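PDB 7BIP: luciferase-like monooxygenase from Streptomyces bottropensis, which acts as a monooxygenase in the biosynthesis of the tricyclic aromatic polyketide rishirilide, probably as a flavin-dependent enzyme of the bacterial luciferase family. Local coordinates for the interface of chains A and B. Numbering follows the deposited sequence. Chains: chain A/B, Luciferase-like monooxygenase.

The interface of chains A and B. Residues chain A 47, 118-119; chain B 84, 86, 155, 158, 160.
B:Leu86, in the first turn of helix 85-98, pushes its side chain between A:Phe47 and A:Phe119 in a largely apolar patch of the two-fold A–B interface, a pairing consistent with a homodimer, although the structure alone does not show that it forms in solution. Its CB lies 3.9 Å from A:Phe119 CZ at the rim of that ring. From CG the side chain forks. The CD1 methyl stands over the centre of the A:Phe119 face and also reaches A:Ala118 CB and A:Phe47 CZ, whereas CD2 turns to A:Phe47 CE1 at 3.8 Å and, within its own chain, lies above the rim of the B:Phe155 ring. The leucine meets A:Phe47 at about a right angle, its two methyls side by side at the CE1–CZ edge, both slightly toward the face that B:Val158 covers. A:Phe47 is further held by B:Val158, whose CG1 sits over the ring face, 3.9 Å from the ring centroid, and by B:Met160. The methionine chain bends at chi2 and chi3 (56° and 49°), which curls its CE methyl back to A:Phe47 CE1, 3.4 Å away.

Next to the leucine, the B:His84 imidazole packs edge-to-face with the A:Phe119 ring, the planes inclined by 61° and A:Phe119 CD1 lying above the histidine face toward its rim. Both imidazole nitrogens are engaged at the ring edge: ND1 accepts the backbone N-H of B:Leu86 at 2.9 Å, capping the start of the helix and fixing the ring's rotation, while NE2 points to a water. Replacing this histidine with an alanine would probably leave the B:Leu86 amide without its side-chain acceptor, remove the imidazole face against which A:Phe119 packs and break this water bridge between the chains. That water lies 2.8 Å from B:His84 NE2 and equally far from the backbone carbonyl oxygen of A:Ala118, the same O that B:Phe155 approaches with its CB at 3.4 Å.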
loop_
_atom_site.group_PDB
_atom_site.type_symbol
_atom_site.label_atom_id
_atom_site.label_comp_id
_atom_site.label_asym_id
_atom_site.label_seq_id
_atom_site.Cartn_x
_atom_site.Cartn_y
_atom_site.Cartn_z
ATOM N N PHE A 47 -5.020 -11.760 -10.714
ATOM C CA PHE A 47 -4.615 -12.722 -11.751
ATOM C C PHE A 47 -5.187 -12.495 -13.146
ATOM O O PHE A 47 -4.567 -12.905 -14.130
ATOM C CB PHE A 47 -4.959 -14.169 -11.365
ATOM C CG PHE A 47 -4.545 -14.553 -9.986
ATOM C CD1 PHE A 47 -3.309 -14.186 -9.478
ATOM C CD2 PHE A 47 -5.403 -15.288 -9.193
ATOM C CE1 PHE A 47 -2.943 -14.538 -8.201
ATOM C CE2 PHE A 47 -5.041 -15.654 -7.926
ATOM C CZ PHE A 47 -3.807 -15.278 -7.421
ATOM N N ALA A 118 -6.247 -20.124 -5.488
ATOM C CA ALA A 118 -4.842 -19.752 -5.350
ATOM C C ALA A 118 -4.477 -19.461 -3.903
ATOM O O ALA A 118 -3.374 -19.796 -3.455
ATOM C CB ALA A 118 -4.530 -18.545 -6.233
ATOM N N PHE A 119 -5.382 -18.838 -3.151
ATOM C CA PHE A 119 -5.110 -18.572 -1.745
ATOM C C PHE A 119 -5.461 -19.756 -0.854
ATOM O O PHE A 119 -5.251 -19.681 0.361
ATOM C CB PHE A 119 -5.856 -17.312 -1.296
ATOM C CG PHE A 119 -5.208 -16.033 -1.750
ATOM C CD1 PHE A 119 -4.109 -15.530 -1.084
ATOM C CD2 PHE A 119 -5.710 -15.323 -2.840
ATOM C CE1 PHE A 119 -3.508 -14.346 -1.489
ATOM C CE2 PHE A 119 -5.117 -14.128 -3.251
ATOM C CZ PHE A 119 -4.011 -13.646 -2.574
ATOM N N HIS B 84 1.292 -13.527 2.521
ATOM C CA HIS B 84 1.292 -14.518 1.458
ATOM C C HIS B 84 2.103 -13.999 0.270
ATOM O O HIS B 84 2.014 -12.823 -0.073
ATOM C CB HIS B 84 -0.148 -14.801 1.039
ATOM C CG HIS B 84 -0.322 -16.023 0.197
ATOM N ND1 HIS B 84 0.171 -16.120 -1.085
ATOM C CD2 HIS B 84 -0.988 -17.179 0.433
ATOM C CE1 HIS B 84 -0.150 -17.299 -1.590
ATOM N NE2 HIS B 84 -0.858 -17.959 -0.690
ATOM N N LEU B 86 1.647 -14.276 -2.852
ATOM C CA LEU B 86 0.806 -13.687 -3.889
ATOM C C LEU B 86 0.504 -12.226 -3.592
ATOM O O LEU B 86 0.558 -11.380 -4.493
ATOM C CB LEU B 86 -0.498 -14.472 -4.029
ATOM C CG LEU B 86 -0.366 -15.861 -4.671
ATOM C CD1 LEU B 86 -1.680 -16.618 -4.522
ATOM C CD2 LEU B 86 0.052 -15.774 -6.140
ATOM N N PHE B 155 0.050 -23.035 -5.174
ATOM C CA PHE B 155 -0.855 -22.336 -6.084
ATOM C C PHE B 155 -0.344 -22.409 -7.518
ATOM O O PHE B 155 0.836 -22.659 -7.772
ATOM C CB PHE B 155 -1.032 -20.867 -5.682
ATOM C CG PHE B 155 0.260 -20.129 -5.489
ATOM C CD1 PHE B 155 0.954 -19.602 -6.577
ATOM C CD2 PHE B 155 0.786 -19.964 -4.222
ATOM C CE1 PHE B 155 2.163 -18.917 -6.391
ATOM C CE2 PHE B 155 1.989 -19.277 -4.020
ATOM C CZ PHE B 155 2.679 -18.755 -5.107
ATOM N N VAL B 158 -0.518 -19.309 -12.272
ATOM C CA VAL B 158 -0.998 -17.931 -12.245
ATOM C C VAL B 158 0.042 -17.035 -12.897
ATOM O O VAL B 158 1.250 -17.286 -12.825
ATOM C CB VAL B 158 -1.303 -17.422 -10.814
ATOM C CG1 VAL B 158 -2.509 -18.142 -10.225
ATOM C CG2 VAL B 158 -0.086 -17.560 -9.919
ATOM N N MET B 160 1.004 -13.299 -12.271
ATOM C CA MET B 160 0.716 -12.227 -11.333
ATOM C C MET B 160 0.660 -10.903 -12.081
ATOM O O MET B 160 1.562 -10.577 -12.858
ATOM C CB MET B 160 1.772 -12.182 -10.222
ATOM C CG MET B 160 1.593 -11.001 -9.223
ATOM S SD MET B 160 -0.025 -10.870 -8.393
ATOM C CE MET B 160 -0.197 -12.550 -7.836
HETATM O O HOH W 1 -1.685 -20.526 -1.386
#